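Side-chain contacts in taurocyamine kinase (Schistosoma mansoni, PDB 4WOD), which reversibly transfers phosphate between ATP and the guanidino compound taurocyamine, as a duplicated, magnesium-dependent phosphagen kinase: residues 392-395 with 396-400; 443-447 with 448-452. The protein carries 4 engineered substitutions. All blocks are in the same frame, centred on the assembly; numbering follows the deposited sequence.

Interaction 1 (392-395 with 396-400); sequences PEII and KKYDG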
loop_
_atom_site.group_PDB
_atom_site.type_symbol
_atom_site.label_atom_id
_atom_site.label_comp_id
_atom_site.label_asym_id
_atom_site.label_seq_id
_atom_site.Cartn_x
_atom_site.Cartn_y
_atom_site.Cartn_z
ATOM N N PRO A 392 24.121 -19.319 5.017
ATOM C CA PRO A 392 24.617 -18.876 6.324
ATOM C C PRO A 392 25.966 -18.166 6.242
ATOM O O PRO A 392 26.168 -17.145 6.898
ATOM C CB PRO A 392 24.738 -20.187 7.099
ATOM C CG PRO A 392 23.608 -21.017 6.556
ATOM C CD PRO A 392 23.527 -20.671 5.090
ATOM N N GLU A 393 26.872 -18.706 5.436
ATOM C CA GLU A 393 28.217 -18.158 5.325
ATOM C C GLU A 393 28.203 -16.794 4.593
ATOM O O GLU A 393 29.017 -15.913 4.875
ATOM C CB GLU A 393 29.147 -19.154 4.621
ATOM C CG GLU A 393 29.057 -20.651 5.095
ATOM C CD GLU A 393 27.721 -21.388 4.786
ATOM O OE1 GLU A 393 27.183 -21.251 3.668
ATOM O OE2 GLU A 393 27.212 -22.125 5.666
ATOM N N ILE A 394 27.263 -16.629 3.672
ATOM C CA ILE A 394 27.084 -15.365 2.971
ATOM C C ILE A 394 26.490 -14.327 3.929
ATOM O O ILE A 394 26.960 -13.198 4.000
ATOM C CB ILE A 394 26.180 -15.540 1.737
ATOM C CG1 ILE A 394 26.977 -16.127 0.559
ATOM C CG2 ILE A 394 25.487 -14.210 1.367
ATOM C CD1 ILE A 394 28.076 -15.242 0.053
ATOM N N ILE A 395 25.470 -14.720 4.689
ATOM C CA ILE A 395 24.912 -13.835 5.703
ATOM C C ILE A 395 25.990 -13.383 6.694
ATOM O O ILE A 395 26.114 -12.199 6.998
ATOM C CB ILE A 395 23.739 -14.507 6.454
ATOM C CG1 ILE A 395 22.536 -14.686 5.514
ATOM C CG2 ILE A 395 23.334 -13.676 7.680
ATOM C CD1 ILE A 395 21.377 -15.495 6.117
ATOM N N LYS A 396 26.787 -14.331 7.174
ATOM C CA LYS A 396 27.843 -14.038 8.137
ATOM C C LYS A 396 28.886 -13.087 7.566
ATOM O O LYS A 396 29.337 -12.165 8.241
ATOM C CB LYS A 396 28.511 -15.336 8.590
ATOM C CG LYS A 396 29.857 -15.147 9.282
ATOM C CD LYS A 396 30.463 -16.501 9.660
ATOM C CE LYS A 396 31.848 -16.343 10.260
ATOM N NZ LYS A 396 31.884 -15.218 11.233
ATOM N N LYS A 397 29.271 -13.322 6.318
ATOM C CA LYS A 397 30.285 -12.499 5.661
ATOM C C LYS A 397 29.818 -11.058 5.442
ATOM O O LYS A 397 30.584 -10.128 5.660
ATOM C CB LYS A 397 30.671 -13.123 4.316
ATOM C CG LYS A 397 31.831 -12.476 3.595
ATOM C CD LYS A 397 32.084 -13.213 2.278
ATOM C CE LYS A 397 32.943 -12.395 1.342
ATOM N NZ LYS A 397 34.376 -12.382 1.722
ATOM N N TYR A 398 28.566 -10.885 5.010
ATOM C CA TYR A 398 28.096 -9.600 4.471
ATOM C C TYR A 398 27.164 -8.796 5.383
ATOM O O TYR A 398 26.851 -7.643 5.089
ATOM C CB TYR A 398 27.381 -9.840 3.134
ATOM C CG TYR A 398 28.325 -10.122 1.989
ATOM C CD1 TYR A 398 29.531 -9.440 1.878
ATOM C CD2 TYR A 398 28.004 -11.060 1.014
ATOM C CE1 TYR A 398 30.397 -9.685 0.825
ATOM C CE2 TYR A 398 28.857 -11.307 -0.044
ATOM C CZ TYR A 398 30.059 -10.623 -0.130
ATOM O OH TYR A 398 30.925 -10.873 -1.174
ATOM N N ASP A 399 26.691 -9.403 6.464
ATOM C CA ASP A 399 25.884 -8.673 7.439
ATOM C C ASP A 399 26.639 -7.433 7.941
ATOM O O ASP A 399 27.750 -7.535 8.429
ATOM C CB ASP A 399 25.523 -9.586 8.617
ATOM C CG ASP A 399 24.248 -9.163 9.328
ATOM O OD1 ASP A 399 23.686 -8.091 9.011
ATOM O OD2 ASP A 399 23.805 -9.907 10.223
ATOM N N GLY A 400 26.057 -6.256 7.812
ATOM C CA GLY A 400 26.750 -5.078 8.297
ATOM C C GLY A 400 27.797 -4.508 7.350
ATOM O O GLY A 400 28.521 -3.567 7.695
#
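Helix 392-398, a short helix in the N-terminal domain of the second kinase repeat, is held together by successive i to i+4 contacts, of which the pair Ile394 and Tyr398 is the main one between side chains. The two lie side by side and point the same way. Ile394 CD1 comes to 4.0 Å from Tyr398 CE2; with CG1 of Ile394 beside the backbone N (chi1 -80°), CG2 falls anti to that N and lies beside CD2 of the same ring, so that both branches of the isoleucine lie along the CD2-CE2 side of the ring. The backbone closes the same step, Tyr398 N donating to Ile394 O at 3.0 Å. Lys397 adds its CD over one face of the Tyr398 ring, 4.1 Å above the plane and offset toward the rim. The neighbouring rungs run from Lys396 N to Pro392 O at 2.9 Å and from Lys397 N to Glu393 O at 3.0 Å. Asp399, the first residue to leave helical geometry, still gives its N to Ile395 O at 2.9 Å, which brings Asp399 CB to 3.1 Å from that O. Beyond the segment, Tyr398 OH accepts a hydrogen bond from Asp438 N and its ring meets Phe436 edge-to-face, while Asp399 OD1 bonds to Tyr355 OH. Leu409 of helix 409-418 touches both Ile394 and Tyr398. The tyrosine is thus held in two ways: by carbon contacts along one side of its ring, and by the hydrogen bond from Asp438 N at its hydroxyl.

Interaction 2 (443-447 with 448-452); sequences LICDY and HGVKD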
loop_
_atom_site.group_PDB
_atom_site.type_symbol
_atom_site.label_atom_id
_atom_site.label_comp_id
_atom_site.label_asym_id
_atom_site.label_seq_id
_atom_site.Cartn_x
_atom_site.Cartn_y
_atom_site.Cartn_z
ATOM N N LEU A 443 24.782 -16.414 -8.346
ATOM C CA LEU A 443 23.388 -16.150 -8.708
ATOM C C LEU A 443 23.227 -15.792 -10.186
ATOM O O LEU A 443 22.284 -16.237 -10.853
ATOM C CB LEU A 443 22.833 -15.016 -7.834
ATOM C CG LEU A 443 21.333 -14.683 -7.908
ATOM C CD1 LEU A 443 20.833 -14.147 -6.558
ATOM C CD2 LEU A 443 21.022 -13.691 -9.045
ATOM N N ILE A 444 24.128 -14.940 -10.668
ATOM C CA ILE A 444 24.135 -14.477 -12.054
ATOM C C ILE A 444 24.446 -15.643 -12.986
ATOM O O ILE A 444 23.756 -15.867 -13.975
ATOM C CB ILE A 444 25.178 -13.336 -12.233
ATOM C CG1 ILE A 444 24.649 -12.032 -11.622
ATOM C CG2 ILE A 444 25.568 -13.130 -13.690
ATOM C CD1 ILE A 444 25.735 -10.980 -11.379
ATOM N N CYS A 445 25.489 -16.385 -12.637
ATOM C CA CYS A 445 25.885 -17.586 -13.357
ATOM C C CYS A 445 24.741 -18.588 -13.491
ATOM O O CYS A 445 24.506 -19.128 -14.572
ATOM C CB CYS A 445 27.070 -18.235 -12.656
ATOM S SG CYS A 445 28.627 -17.370 -12.954
ATOM N N ASP A 446 24.042 -18.821 -12.382
ATOM C CA ASP A 446 22.860 -19.690 -12.348
ATOM C C ASP A 446 21.734 -19.163 -13.243
ATOM O O ASP A 446 21.261 -19.873 -14.134
ATOM C CB ASP A 446 22.356 -19.827 -10.909
ATOM C CG ASP A 446 21.429 -21.027 -10.703
ATOM O OD1 ASP A 446 20.801 -21.496 -11.677
ATOM O OD2 ASP A 446 21.326 -21.490 -9.544
ATOM N N TYR A 447 21.312 -17.921 -13.012
ATOM C CA TYR A 447 20.206 -17.336 -13.782
ATOM C C TYR A 447 20.471 -17.348 -15.293
ATOM O O TYR A 447 19.620 -17.767 -16.074
ATOM C CB TYR A 447 19.929 -15.895 -13.312
ATOM C CG TYR A 447 18.695 -15.250 -13.921
ATOM C CD1 TYR A 447 17.487 -15.227 -13.229
ATOM C CD2 TYR A 447 18.733 -14.665 -15.184
ATOM C CE1 TYR A 447 16.343 -14.646 -13.780
ATOM C CE2 TYR A 447 17.596 -14.080 -15.740
ATOM C CZ TYR A 447 16.413 -14.067 -15.028
ATOM O OH TYR A 447 15.288 -13.487 -15.569
ATOM N N HIS A 448 21.647 -16.878 -15.704
ATOM C CA HIS A 448 21.961 -16.762 -17.131
ATOM C C HIS A 448 22.598 -18.013 -17.756
ATOM O O HIS A 448 22.932 -18.010 -18.940
ATOM C CB HIS A 448 22.866 -15.553 -17.349
ATOM C CG HIS A 448 22.230 -14.268 -16.927
ATOM N ND1 HIS A 448 21.345 -13.583 -17.729
ATOM C CD2 HIS A 448 22.299 -13.580 -15.763
ATOM C CE1 HIS A 448 20.909 -12.515 -17.083
ATOM N NE2 HIS A 448 21.482 -12.482 -15.894
ATOM N N GLY A 449 22.748 -19.077 -16.972
ATOM C CA GLY A 449 23.363 -20.306 -17.455
ATOM C C GLY A 449 24.786 -20.140 -17.977
ATOM O O GLY A 449 25.128 -20.632 -19.062
ATOM N N VAL A 450 25.620 -19.446 -17.208
ATOM C CA VAL A 450 26.994 -19.182 -17.614
ATOM C C VAL A 450 27.961 -19.536 -16.499
ATOM O O VAL A 450 27.591 -20.201 -15.518
ATOM C CB VAL A 450 27.211 -17.711 -18.019
ATOM C CG1 VAL A 450 26.297 -17.339 -19.184
ATOM C CG2 VAL A 450 26.981 -16.783 -16.840
ATOM N N LYS A 451 29.210 -19.113 -16.662
ATOM C CA LYS A 451 30.247 -19.396 -15.675
ATOM C C LYS A 451 31.356 -18.360 -15.745
ATOM O O LYS A 451 31.492 -17.641 -16.745
ATOM C CB LYS A 451 30.829 -20.804 -15.878
ATOM C CG LYS A 451 30.882 -21.258 -17.322
ATOM C CD LYS A 451 30.282 -22.645 -17.469
ATOM C CE LYS A 451 30.132 -23.027 -18.940
ATOM N NZ LYS A 451 29.132 -22.158 -19.643
ATOM N N ASP A 452 32.136 -18.287 -14.667
ATOM C CA ASP A 452 33.284 -17.395 -14.582
ATOM C C ASP A 452 34.288 -17.594 -15.707
ATOM O O ASP A 452 34.825 -18.688 -15.893
ATOM C CB ASP A 452 34.002 -17.581 -13.250
ATOM C CG ASP A 452 33.220 -17.042 -12.097
ATOM O OD1 ASP A 452 33.774 -17.047 -10.979
ATOM O OD2 ASP A 452 32.061 -16.605 -12.315
#
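Tyr447 and His448 are brought together by different first torsions: the tyrosine CG stands anti to its backbone N (chi1 -173°), whereas the histidine CG lies beside its own N and anti to the carbonyl carbon (chi1 -61°). The imidazole thereby swings back along the helix and presents a face to the tyrosine. Tyr447 CD2 sits over the centre of that face, 3.5 Å above the plane, in an edge-to-face pair whose ring planes meet at 60°. At the imidazole rim, His448 CD2 comes 3.2 Å from Ile444 O and 3.9 Å from Ile444 CG2. The same carbonyl receives His448 N at 2.9 Å in a nearly straight bond, which ties ring and backbone to one residue. Here helix 437-448 ends in a Schellman motif: Gly449 takes a positive phi, its N reaches Asp446 O in a weak bond, and Val450 N turns back to Cys445 O at 2.9 Å, arriving in the carbonyl plane on a lone pair. Val450 CG2 then folds against Cys445, 3.7 Å from its CA, while Cys445 SG follows the departing chain past Lys451 CA to lie 3.6 Å from Asp452 OD2. The ring nitrogen next to CD2 is engaged as well: His448 NE2 is hydrogen-bonded to Pro632 O. Pro632 directly follows Cys631, the predicted active-site cysteine, and the Tyr447 side chain lies about 6 Å from that of Cys631; Tyr447 also touches Ser633 of the same loop.

Both contacts are local, with no residues between their segments, so neither closes a loop; they lie in series, neither nesting nor crossing. From the N terminus, interaction 1 comes first, running along helix 392-398 and out into the turn that leads toward helix 409-418. The chain then passes through helices 409-418 and 432-435 before helix 437-448, whose last turn and exit make up interaction 2, at the start of the long loop to strand 480-489. The centres of interactions 1 and 2 are about 21 Å apart. Asp438, near the start of helix 437-448, nevertheless joins them indirectly through Tyr398. Interaction 1 faces helices 369-376 and 409-418, and interaction 2 faces the catalytic domain of the same repeat.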